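Local coordinates for probable 3-hydroxybutyryl-CoA dehydrogenase (Escherichia coli, PDB 3MOG), which catalyses the NAD-dependent oxidation of (3S)-3-hydroxyadipyl-CoA to 3-oxoadipyl-CoA in the phenylacetate degradation pathway, at residues C[190-195]-C[414-419]; C[223-227]-C[423-427]; C[330-334]-C[355-359]; C[343-347]-C[387-391]. All blocks are in the same frame, centred on the assembly; numbering follows the deposited sequence.

In the fold
Contacts 1 and 2 join the two copies of the 3-hydroxyacyl-CoA dehydrogenase C-terminal domain; they touch, chiefly at Tyr425, whose backbone is hydrogen-bonded to Met419. Contact 1 is buried and wholly apolar across the pair, whereas contact 2 is partly exposed and relies on aromatic and proline rings. Contact 4, also buried, ties the reduced Rossmann-fold domain to helix 390-406 and is the most polar, with a carboxylate taking three backbone amides. Contact 3 lies within that domain, its centre about 33 Å from the chain's centre, where alanine contacts and one glutamine hydrogen bond hold a partly exposed site. Contacts 3 and 4 lie on neighbouring strands 351-356 and 341-345 of one sheet, joined by the Val343 N to Ala355 O bond.

Contact 1 (C[190-195]-C[414-419]); sequences IVNRVA and DIDTAM
Two copies of the 3-hydroxyacyl-CoA dehydrogenase C-terminal domain meet here, in a helix-to-helix contact between a short helical turn around 191-194 and helix 412-422. Ile190 has phi/psi -100/-63, and its O accepts Val194 N at 2.8 Å; 414-419 is regular helix. In register, Ile190 CA lies 6.5 Å from Ile415 CA and Val191 CA 6.2 Å from Ala418 CA. Met419 loses the most surface. All three of its chi angles are m, carrying the thioether over to the 190-195 turn so that SD sits 3.9 Å from Val191 CA and 3.8 Å from Val194 CB. Ile190 (chi1 m, chi2 t) points its CA-to-CB bond at the helix: CG2 comes to 3.7 Å from Ala418 CB, 4.2 Å from Ile415 CG1 and 4.1 Å from Met419 SD, while CD1 reaches Asp414 O at 3.8 Å. Ala418 is small enough to let the backbones approach, and Val191 CG2 rests 3.8 Å from its CB. No hydrogen bond crosses the interface. Around it, Glu154 accepts the amides of Ile190 and Val191, and the Asp414 carboxylate takes the amide of Arg182. At the far end of the methionine, Met419 CE stops 3.7 Å from Ala195 N.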
loop_
_atom_site.group_PDB
_atom_site.type_symbol
_atom_site.label_atom_id
_atom_site.label_comp_id
_atom_site.label_asym_id
_atom_site.label_seq_id
_atom_site.Cartn_x
_atom_site.Cartn_y
_atom_site.Cartn_z
ATOM N N ILE C 190 -5.353 -20.475 8.034
ATOM C CA ILE C 190 -6.502 -20.584 7.120
ATOM C C ILE C 190 -7.652 -19.715 7.626
ATOM O O ILE C 190 -8.065 -18.760 6.959
ATOM C CB ILE C 190 -7.033 -22.022 6.968
ATOM C CG1 ILE C 190 -5.951 -22.997 6.531
ATOM C CG2 ILE C 190 -8.185 -22.081 5.957
ATOM C CD1 ILE C 190 -6.408 -24.446 6.748
ATOM N N VAL C 191 -8.155 -20.047 8.813
ATOM C CA VAL C 191 -9.387 -19.454 9.339
ATOM C C VAL C 191 -9.339 -17.926 9.493
ATOM O O VAL C 191 -10.198 -17.238 8.971
ATOM C CB VAL C 191 -9.835 -20.112 10.683
ATOM C CG1 VAL C 191 -11.119 -19.468 11.170
ATOM C CG2 VAL C 191 -10.025 -21.610 10.521
ATOM N N ASN C 192 -8.340 -17.398 10.185
ATOM C CA ASN C 192 -8.245 -15.939 10.385
ATOM C C ASN C 192 -7.992 -15.176 9.087
ATOM O O ASN C 192 -8.321 -14.008 8.986
ATOM C CB ASN C 192 -7.144 -15.582 11.395
ATOM C CG ASN C 192 -7.604 -15.654 12.838
ATOM O OD1 ASN C 192 -8.794 -15.659 13.135
ATOM N ND2 ASN C 192 -6.639 -15.681 13.752
ATOM N N ARG C 193 -7.395 -15.843 8.107
ATOM C CA ARG C 193 -7.134 -15.239 6.806
ATOM C C ARG C 193 -8.373 -15.234 5.913
ATOM O O ARG C 193 -8.740 -14.197 5.376
ATOM C CB ARG C 193 -5.978 -15.966 6.108
ATOM C CG ARG C 193 -5.616 -15.409 4.745
ATOM C CD ARG C 193 -5.105 -16.514 3.862
ATOM N NE ARG C 193 -4.605 -16.053 2.573
ATOM C CZ ARG C 193 -3.364 -16.247 2.139
ATOM N NH1 ARG C 193 -2.483 -16.846 2.918
ATOM N NH2 ARG C 193 -2.991 -15.806 0.943
ATOM N N VAL C 194 -9.015 -16.390 5.767
ATOM C CA VAL C 194 -10.150 -16.545 4.844
ATOM C C VAL C 194 -11.424 -15.864 5.357
ATOM O O VAL C 194 -12.210 -15.367 4.562
ATOM C CB VAL C 194 -10.380 -18.046 4.480
ATOM C CG1 VAL C 194 -11.604 -18.265 3.582
ATOM C CG2 VAL C 194 -9.140 -18.602 3.832
ATOM N N ALA C 195 -11.594 -15.802 6.677
ATOM C CA ALA C 195 -12.723 -15.097 7.290
ATOM C C ALA C 195 -12.723 -13.587 7.113
ATOM O O ALA C 195 -13.771 -12.960 7.255
ATOM C CB ALA C 195 -12.810 -15.423 8.784
ATOM N N ASP C 414 -8.793 -29.072 3.188
ATOM C CA ASP C 414 -8.520 -28.513 4.510
ATOM C C ASP C 414 -9.012 -27.083 4.668
ATOM O O ASP C 414 -9.368 -26.671 5.771
ATOM C CB ASP C 414 -7.046 -28.614 4.851
ATOM C CG ASP C 414 -6.653 -30.012 5.304
ATOM O OD1 ASP C 414 -7.554 -30.888 5.450
ATOM O OD2 ASP C 414 -5.439 -30.226 5.512
ATOM N N ILE C 415 -9.036 -26.342 3.563
ATOM C CA ILE C 415 -9.613 -25.001 3.550
ATOM C C ILE C 415 -11.130 -25.080 3.773
ATOM O O ILE C 415 -11.675 -24.345 4.595
ATOM C CB ILE C 415 -9.226 -24.232 2.250
ATOM C CG1 ILE C 415 -7.698 -24.012 2.211
ATOM C CG2 ILE C 415 -9.957 -22.883 2.161
ATOM C CD1 ILE C 415 -7.158 -23.398 0.914
ATOM N N ASP C 416 -11.804 -26.001 3.080
ATOM C CA ASP C 416 -13.248 -26.189 3.280
ATOM C C ASP C 416 -13.557 -26.587 4.728
ATOM O O ASP C 416 -14.399 -25.974 5.381
ATOM C CB ASP C 416 -13.827 -27.226 2.305
ATOM C CG ASP C 416 -14.022 -26.682 0.891
ATOM O OD1 ASP C 416 -14.051 -25.446 0.707
ATOM O OD2 ASP C 416 -14.147 -27.508 -0.049
ATOM N N THR C 417 -12.845 -27.594 5.226
ATOM C CA THR C 417 -13.055 -28.103 6.575
ATOM C C THR C 417 -12.859 -27.017 7.618
ATOM O O THR C 417 -13.716 -26.830 8.484
ATOM C CB THR C 417 -12.133 -29.279 6.860
ATOM O OG1 THR C 417 -12.436 -30.331 5.938
ATOM C CG2 THR C 417 -12.316 -29.782 8.278
ATOM N N ALA C 418 -11.762 -26.271 7.499
ATOM C CA ALA C 418 -11.471 -25.176 8.419
ATOM C C ALA C 418 -12.586 -24.149 8.538
ATOM O O ALA C 418 -12.915 -23.702 9.636
ATOM C CB ALA C 418 -10.158 -24.496 8.037
ATOM N N MET C 419 -13.179 -23.783 7.408
ATOM C CA MET C 419 -14.236 -22.799 7.416
ATOM C C MET C 419 -15.564 -23.391 7.955
ATOM O O MET C 419 -16.334 -22.692 8.616
ATOM C CB MET C 419 -14.383 -22.159 6.029
ATOM C CG MET C 419 -13.082 -21.514 5.484
ATOM S SD MET C 419 -12.012 -20.693 6.688
ATOM C CE MET C 419 -12.992 -19.259 7.045
#

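Contact 2 (C[223-227]-C[423-427]); sequences GAGFP and VNYPY
Neither segment is regular; the loops following helices 213-223 and 412-422 run with end-to-end directions 134° apart, and Phe226 CA lies 5.7 Å from Tyr425 CA. Val423 brings its O to 4.4 Å from Pro227 CG. Asn424 has positive phi (53/43); its O lies 3.1 Å from Pro227 CD and its CB 3.9 Å from Pro227 CG. Tyr425 returns to an extended backbone (-74/145), chi1 m, chi2 6°, and presents a ring face to the edge of Phe226, also chi1 m, chi2 -85°. This T-shaped pair has centroids 4.9 Å apart, planes at 90°, and Phe226 CE1 3.6 Å from Tyr425 CD1. Pro426 then puts CD over a face of the Phe226 ring, 4.1 Å from Phe226 CD1, with CG 3.7 Å from Ala224 O and CB 3.7 Å from Gly225 O. The backbones echo each other: Gly225 (86/14) matches Asn424, Phe226 (-70/144) matches Tyr425, and Pro227 follows as Pro426 does. Tyr198 meets the Phe226 ring; Ile397 touches both Phe226 and Tyr425. Such paired helix-to-helix turns, each an aromatic-proline step after a positive-phi residue, are consistent with the duplicated C-terminal domain of this dehydrogenase family packing against its own copy.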
loop_
_atom_site.group_PDB
_atom_site.type_symbol
_atom_site.label_atom_id
_atom_site.label_comp_id
_atom_site.label_asym_id
_atom_site.label_seq_id
_atom_site.Cartn_x
_atom_site.Cartn_y
_atom_site.Cartn_z
ATOM N N GLY C 223 -30.400 -14.948 4.845
ATOM C CA GLY C 223 -30.309 -15.102 3.403
ATOM C C GLY C 223 -29.247 -16.123 3.028
ATOM O O GLY C 223 -29.558 -17.144 2.416
ATOM N N ALA C 224 -27.997 -15.859 3.413
ATOM C CA ALA C 224 -26.856 -16.697 2.993
ATOM C C ALA C 224 -26.630 -17.928 3.869
ATOM O O ALA C 224 -25.847 -18.797 3.525
ATOM C CB ALA C 224 -25.575 -15.863 2.912
ATOM N N GLY C 225 -27.294 -17.981 5.017
ATOM C CA GLY C 225 -27.199 -19.133 5.905
ATOM C C GLY C 225 -26.040 -19.148 6.896
ATOM O O GLY C 225 -25.749 -20.198 7.469
ATOM N N PHE C 226 -25.364 -18.012 7.094
ATOM C CA PHE C 226 -24.317 -17.916 8.124
ATOM C C PHE C 226 -25.006 -17.952 9.493
ATOM O O PHE C 226 -26.099 -17.433 9.623
ATOM C CB PHE C 226 -23.524 -16.612 7.981
ATOM C CG PHE C 226 -22.583 -16.566 6.795
ATOM C CD1 PHE C 226 -21.308 -17.098 6.875
ATOM C CD2 PHE C 226 -22.964 -15.943 5.606
ATOM C CE1 PHE C 226 -20.418 -17.022 5.779
ATOM C CE2 PHE C 226 -22.095 -15.862 4.520
ATOM C CZ PHE C 226 -20.821 -16.404 4.602
ATOM N N PRO C 227 -24.392 -18.586 10.508
ATOM C CA PRO C 227 -25.069 -18.676 11.815
ATOM C C PRO C 227 -25.247 -17.328 12.524
ATOM O O PRO C 227 -26.236 -17.142 13.230
ATOM C CB PRO C 227 -24.156 -19.592 12.636
ATOM C CG PRO C 227 -22.833 -19.565 11.937
ATOM C CD PRO C 227 -23.134 -19.349 10.485
ATOM N N VAL C 423 -15.432 -21.602 11.938
ATOM C CA VAL C 423 -16.331 -20.453 11.950
ATOM C C VAL C 423 -17.722 -20.797 11.446
ATOM O O VAL C 423 -18.509 -19.898 11.154
ATOM C CB VAL C 423 -15.772 -19.261 11.119
ATOM C CG1 VAL C 423 -14.766 -18.414 11.930
ATOM C CG2 VAL C 423 -15.150 -19.770 9.850
ATOM N N ASN C 424 -18.017 -22.091 11.333
ATOM C CA ASN C 424 -19.370 -22.588 11.018
ATOM C C ASN C 424 -20.065 -22.012 9.784
ATOM O O ASN C 424 -21.249 -21.684 9.827
ATOM C CB ASN C 424 -20.281 -22.512 12.245
ATOM C CG ASN C 424 -20.233 -23.773 13.076
ATOM O OD1 ASN C 424 -20.901 -24.762 12.756
ATOM N ND2 ASN C 424 -19.445 -23.749 14.148
ATOM N N TYR C 425 -19.312 -21.886 8.690
ATOM C CA TYR C 425 -19.857 -21.409 7.413
ATOM C C TYR C 425 -20.696 -22.557 6.851
ATOM O O TYR C 425 -20.337 -23.715 7.050
ATOM C CB TYR C 425 -18.715 -21.024 6.457
ATOM C CG TYR C 425 -18.029 -19.695 6.766
ATOM C CD1 TYR C 425 -18.341 -18.972 7.910
ATOM C CD2 TYR C 425 -17.048 -19.176 5.913
ATOM C CE1 TYR C 425 -17.715 -17.748 8.189
ATOM C CE2 TYR C 425 -16.415 -17.960 6.187
ATOM C CZ TYR C 425 -16.750 -17.262 7.338
ATOM O OH TYR C 425 -16.138 -16.068 7.641
ATOM N N PRO C 426 -21.815 -22.250 6.160
ATOM C CA PRO C 426 -22.729 -23.327 5.745
ATOM C C PRO C 426 -22.179 -24.209 4.625
ATOM O O PRO C 426 -22.698 -25.282 4.390
ATOM C CB PRO C 426 -23.977 -22.565 5.279
ATOM C CG PRO C 426 -23.427 -21.240 4.790
ATOM C CD PRO C 426 -22.305 -20.922 5.740
ATOM N N TYR C 427 -21.151 -23.741 3.927
ATOM C CA TYR C 427 -20.374 -24.575 3.022
ATOM C C TYR C 427 -18.946 -24.132 3.173
ATOM O O TYR C 427 -18.701 -22.960 3.484
ATOM C CB TYR C 427 -20.818 -24.372 1.560
ATOM C CG TYR C 427 -22.292 -24.637 1.331
ATOM C CD1 TYR C 427 -23.220 -23.588 1.359
ATOM C CD2 TYR C 427 -22.758 -25.932 1.113
ATOM C CE1 TYR C 427 -24.575 -23.819 1.180
ATOM C CE2 TYR C 427 -24.126 -26.185 0.929
ATOM C CZ TYR C 427 -25.019 -25.119 0.958
ATOM O OH TYR C 427 -26.346 -25.336 0.766
#

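Contact 3 (C[330-334]-C[355-359]); sequences AQALA and AAAAV
The first turn of helix 330-337 (Ala330 -51/-44, with Ala334 N bonded to Ala330 O at 2.8 Å) lies against the end of strand 351-356, which stays extended through Ala357 (-62/136) and then turns at Ala358 (-47/-37) and Val359 (-72/-10). The helix runs roughly along the strand, in the same direction. Gln331 CA and Ala357 CA come within 4.4 Å, a closeness that small side chains permit. Ala330 CB sits 3.4 Å from Ala357 N and 3.8 Å from Ala357 CB; one turn on, Ala334 CB meets Ala357 CB and Val359 CG1, both at 3.7 Å. Gln331 (chi1 t, chi2 p) curls over the turn, its OE1 accepting Val359 N at 3.2 Å and 162°, with Ala357 CB 3.4 Å from the same oxygen. Asp384 receives the amides of Ala330 and Gln331, and Leu469 of the second subunit packs on Gln331. Helix 330-337 links parallel strands 320-324 and 341-345 and packs on adjacent antiparallel strand 351-356: a beta-alpha-beta crossover of the reduced Rossmann-fold domain.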
loop_
_atom_site.group_PDB
_atom_site.type_symbol
_atom_site.label_atom_id
_atom_site.label_comp_id
_atom_site.label_asym_id
_atom_site.label_seq_id
_atom_site.Cartn_x
_atom_site.Cartn_y
_atom_site.Cartn_z
ATOM N N ALA C 330 -28.747 -1.484 -10.480
ATOM C CA ALA C 330 -30.071 -1.366 -11.080
ATOM C C ALA C 330 -30.155 -0.162 -12.015
ATOM O O ALA C 330 -30.660 -0.286 -13.136
ATOM C CB ALA C 330 -31.128 -1.288 -9.984
ATOM N N GLN C 331 -29.614 0.978 -11.573
ATOM C CA GLN C 331 -29.597 2.202 -12.378
ATOM C C GLN C 331 -28.834 2.056 -13.695
ATOM O O GLN C 331 -29.314 2.501 -14.740
ATOM C CB GLN C 331 -29.073 3.401 -11.562
ATOM C CG GLN C 331 -29.290 4.782 -12.230
ATOM C CD GLN C 331 -30.717 5.379 -12.054
ATOM O OE1 GLN C 331 -31.706 4.667 -11.861
ATOM N NE2 GLN C 331 -30.804 6.707 -12.129
ATOM N N ALA C 332 -27.661 1.429 -13.658
ATOM C CA ALA C 332 -26.894 1.240 -14.891
ATOM C C ALA C 332 -27.641 0.346 -15.874
ATOM O O ALA C 332 -27.645 0.616 -17.071
ATOM C CB ALA C 332 -25.501 0.678 -14.609
ATOM N N LEU C 333 -28.264 -0.716 -15.361
ATOM C CA LEU C 333 -29.044 -1.627 -16.201
ATOM C C LEU C 333 -30.278 -0.926 -16.763
ATOM O O LEU C 333 -30.576 -1.053 -17.950
ATOM C CB LEU C 333 -29.432 -2.905 -15.429
ATOM C CG LEU C 333 -28.248 -3.803 -15.023
ATOM C CD1 LEU C 333 -28.687 -4.913 -14.089
ATOM C CD2 LEU C 333 -27.527 -4.370 -16.235
ATOM N N ALA C 334 -30.952 -0.149 -15.910
ATOM C CA ALA C 334 -32.203 0.510 -16.274
ATOM C C ALA C 334 -32.028 1.529 -17.394
ATOM O O ALA C 334 -32.879 1.618 -18.277
ATOM C CB ALA C 334 -32.885 1.139 -15.050
ATOM N N ALA C 355 -32.810 -3.808 -4.648
ATOM C CA ALA C 355 -32.615 -2.385 -4.862
ATOM C C ALA C 355 -33.301 -2.037 -6.143
ATOM O O ALA C 355 -33.187 -2.768 -7.135
ATOM C CB ALA C 355 -31.125 -2.020 -4.931
ATOM N N ALA C 356 -34.045 -0.937 -6.101
ATOM C CA ALA C 356 -34.736 -0.413 -7.269
ATOM C C ALA C 356 -33.861 0.653 -7.888
ATOM O O ALA C 356 -33.214 1.413 -7.168
ATOM C CB ALA C 356 -36.049 0.199 -6.856
ATOM N N ALA C 357 -33.825 0.707 -9.214
ATOM C CA ALA C 357 -33.222 1.848 -9.885
ATOM C C ALA C 357 -34.022 3.098 -9.517
ATOM O O ALA C 357 -35.255 3.063 -9.488
ATOM C CB ALA C 357 -33.216 1.633 -11.368
ATOM N N ALA C 358 -33.318 4.180 -9.200
ATOM C CA ALA C 358 -33.934 5.491 -8.917
ATOM C C ALA C 358 -34.986 5.887 -9.948
ATOM O O ALA C 358 -36.012 6.464 -9.595
ATOM C CB ALA C 358 -32.856 6.576 -8.837
ATOM N N VAL C 359 -34.711 5.540 -11.211
ATOM C CA VAL C 359 -35.571 5.799 -12.371
ATOM C C VAL C 359 -36.860 4.938 -12.433
ATOM O O VAL C 359 -37.734 5.197 -13.269
ATOM C CB VAL C 359 -34.737 5.681 -13.698
ATOM C CG1 VAL C 359 -34.711 4.253 -14.233
ATOM C CG2 VAL C 359 -35.232 6.642 -14.764
#

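Contact 4 (C[343-347]-C[387-391]); sequences VIDKM and GMLIW
An aspartate of strand 341-345 holds the N-terminus of helix 390-406. Asp345 (chi1 t) points its carboxylate at the helix start: OD1 accepts Leu389 N at 2.9 Å and Ile390 N at 2.8 Å, and OD2 accepts Trp391 N at 3.1 Å, so that a negative charge meets the amides at and just beyond the N-cap residue, Leu389. Gly387 (75/-8) and Met388 (53/-124), both with positive phi, lead into the helix; Asp345 CA is 6.3 Å from Met388 CA, and Asp345 CG lies 3.5 Å from Met388 CB. Through these bonds strand 341-345 of the reduced Rossmann-fold domain is joined to helix 390-406 of the second C-terminal domain. Two residues earlier on the strand, Val343 CG1 packs 4.0 Å from Met388 CG. Past Asp345, Lys346 turns its CA-to-CB bond away but offers its O to Trp391 NE1 (2.7 Å, 168°). Met347, extended beyond chi1 m, lays CE over the five-membered ring of Trp391, 3.9 Å from its centroid and 16° off the normal, a CH-pi contact; Met347 SD also touches Ile390 CG2 at 3.7 Å. Leu436 and Trp432 of helix 429-436 pack on Met347 as well.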
loop_
_atom_site.group_PDB
_atom_site.type_symbol
_atom_site.label_atom_id
_atom_site.label_comp_id
_atom_site.label_asym_id
_atom_site.label_seq_id
_atom_site.Cartn_x
_atom_site.Cartn_y
_atom_site.Cartn_z
ATOM N N VAL C 343 -32.798 -4.992 -8.817
ATOM C CA VAL C 343 -31.693 -5.921 -8.591
ATOM C C VAL C 343 -31.945 -6.734 -7.305
ATOM O O VAL C 343 -32.287 -6.170 -6.275
ATOM C CB VAL C 343 -30.326 -5.181 -8.564
ATOM C CG1 VAL C 343 -29.265 -5.987 -7.838
ATOM C CG2 VAL C 343 -29.865 -4.879 -9.992
ATOM N N ILE C 344 -31.802 -8.054 -7.382
ATOM C CA ILE C 344 -32.000 -8.911 -6.219
ATOM C C ILE C 344 -30.708 -9.639 -5.816
ATOM O O ILE C 344 -29.885 -10.022 -6.654
ATOM C CB ILE C 344 -33.185 -9.910 -6.425
ATOM C CG1 ILE C 344 -33.382 -10.811 -5.217
ATOM C CG2 ILE C 344 -32.990 -10.776 -7.660
ATOM C CD1 ILE C 344 -34.566 -11.747 -5.347
ATOM N N ASP C 345 -30.561 -9.811 -4.511
ATOM C CA ASP C 345 -29.425 -10.437 -3.883
ATOM C C ASP C 345 -29.989 -11.570 -3.051
ATOM O O ASP C 345 -30.521 -11.340 -1.959
ATOM C CB ASP C 345 -28.785 -9.402 -2.962
ATOM C CG ASP C 345 -27.506 -9.872 -2.323
ATOM O OD1 ASP C 345 -27.217 -9.414 -1.193
ATOM O OD2 ASP C 345 -26.779 -10.666 -2.949
ATOM N N LYS C 346 -29.894 -12.794 -3.559
ATOM C CA LYS C 346 -30.517 -13.931 -2.867
ATOM C C LYS C 346 -29.707 -15.204 -2.969
ATOM O O LYS C 346 -29.010 -15.415 -3.966
ATOM C CB LYS C 346 -31.942 -14.194 -3.386
ATOM C CG LYS C 346 -32.040 -14.593 -4.861
ATOM C CD LYS C 346 -33.310 -15.386 -5.170
ATOM C CE LYS C 346 -33.512 -15.533 -6.686
ATOM N NZ LYS C 346 -34.656 -16.424 -7.054
ATOM N N MET C 347 -29.782 -16.030 -1.921
ATOM C CA MET C 347 -29.373 -17.438 -2.022
ATOM C C MET C 347 -30.542 -18.356 -1.656
ATOM O O MET C 347 -31.600 -18.233 -2.260
ATOM C CB MET C 347 -28.082 -17.735 -1.252
ATOM C CG MET C 347 -26.839 -17.146 -1.962
ATOM S SD MET C 347 -25.262 -17.483 -1.158
ATOM C CE MET C 347 -24.166 -16.637 -2.270
ATOM N N GLY C 387 -23.048 -5.423 -6.428
ATOM C CA GLY C 387 -22.832 -6.729 -5.825
ATOM C C GLY C 387 -23.655 -6.974 -4.572
ATOM O O GLY C 387 -23.677 -8.090 -4.050
ATOM N N MET C 388 -24.331 -5.923 -4.103
ATOM C CA MET C 388 -25.182 -5.944 -2.908
ATOM C C MET C 388 -24.444 -6.485 -1.677
ATOM O O MET C 388 -23.374 -5.969 -1.341
ATOM C CB MET C 388 -26.525 -6.651 -3.189
ATOM C CG MET C 388 -27.302 -6.047 -4.370
ATOM S SD MET C 388 -28.073 -4.469 -3.981
ATOM C CE MET C 388 -29.651 -5.127 -3.496
ATOM N N LEU C 389 -24.974 -7.524 -1.031
ATOM C CA LEU C 389 -24.457 -7.925 0.284
ATOM C C LEU C 389 -23.976 -9.360 0.344
ATOM O O LEU C 389 -22.797 -9.622 0.598
ATOM C CB LEU C 389 -25.508 -7.685 1.384
ATOM C CG LEU C 389 -25.940 -6.241 1.651
ATOM C CD1 LEU C 389 -26.965 -6.182 2.773
ATOM C CD2 LEU C 389 -24.726 -5.328 1.972
ATOM N N ILE C 390 -24.908 -10.274 0.121
ATOM C CA ILE C 390 -24.675 -11.691 0.224
ATOM C C ILE C 390 -23.676 -12.105 -0.842
ATOM O O ILE C 390 -22.631 -12.658 -0.512
ATOM C CB ILE C 390 -26.009 -12.467 0.053
ATOM C CG1 ILE C 390 -26.913 -12.261 1.273
ATOM C CG2 ILE C 390 -25.761 -13.943 -0.218
ATOM C CD1 ILE C 390 -28.394 -12.661 1.027
ATOM N N TRP C 391 -23.982 -11.795 -2.106
ATOM C CA TRP C 391 -23.149 -12.227 -3.223
ATOM C C TRP C 391 -21.786 -11.575 -3.192
ATOM O O TRP C 391 -20.793 -12.238 -3.461
ATOM C CB TRP C 391 -23.854 -12.063 -4.585
ATOM C CG TRP C 391 -24.763 -13.236 -4.840
ATOM C CD1 TRP C 391 -26.052 -13.389 -4.402
ATOM C CD2 TRP C 391 -24.427 -14.449 -5.526
ATOM N NE1 TRP C 391 -26.546 -14.613 -4.794
ATOM C CE2 TRP C 391 -25.570 -15.284 -5.483
ATOM C CE3 TRP C 391 -23.275 -14.909 -6.183
ATOM C CZ2 TRP C 391 -25.592 -16.553 -6.067
ATOM C CZ3 TRP C 391 -23.297 -16.169 -6.772
ATOM C CH2 TRP C 391 -24.452 -16.979 -6.707
#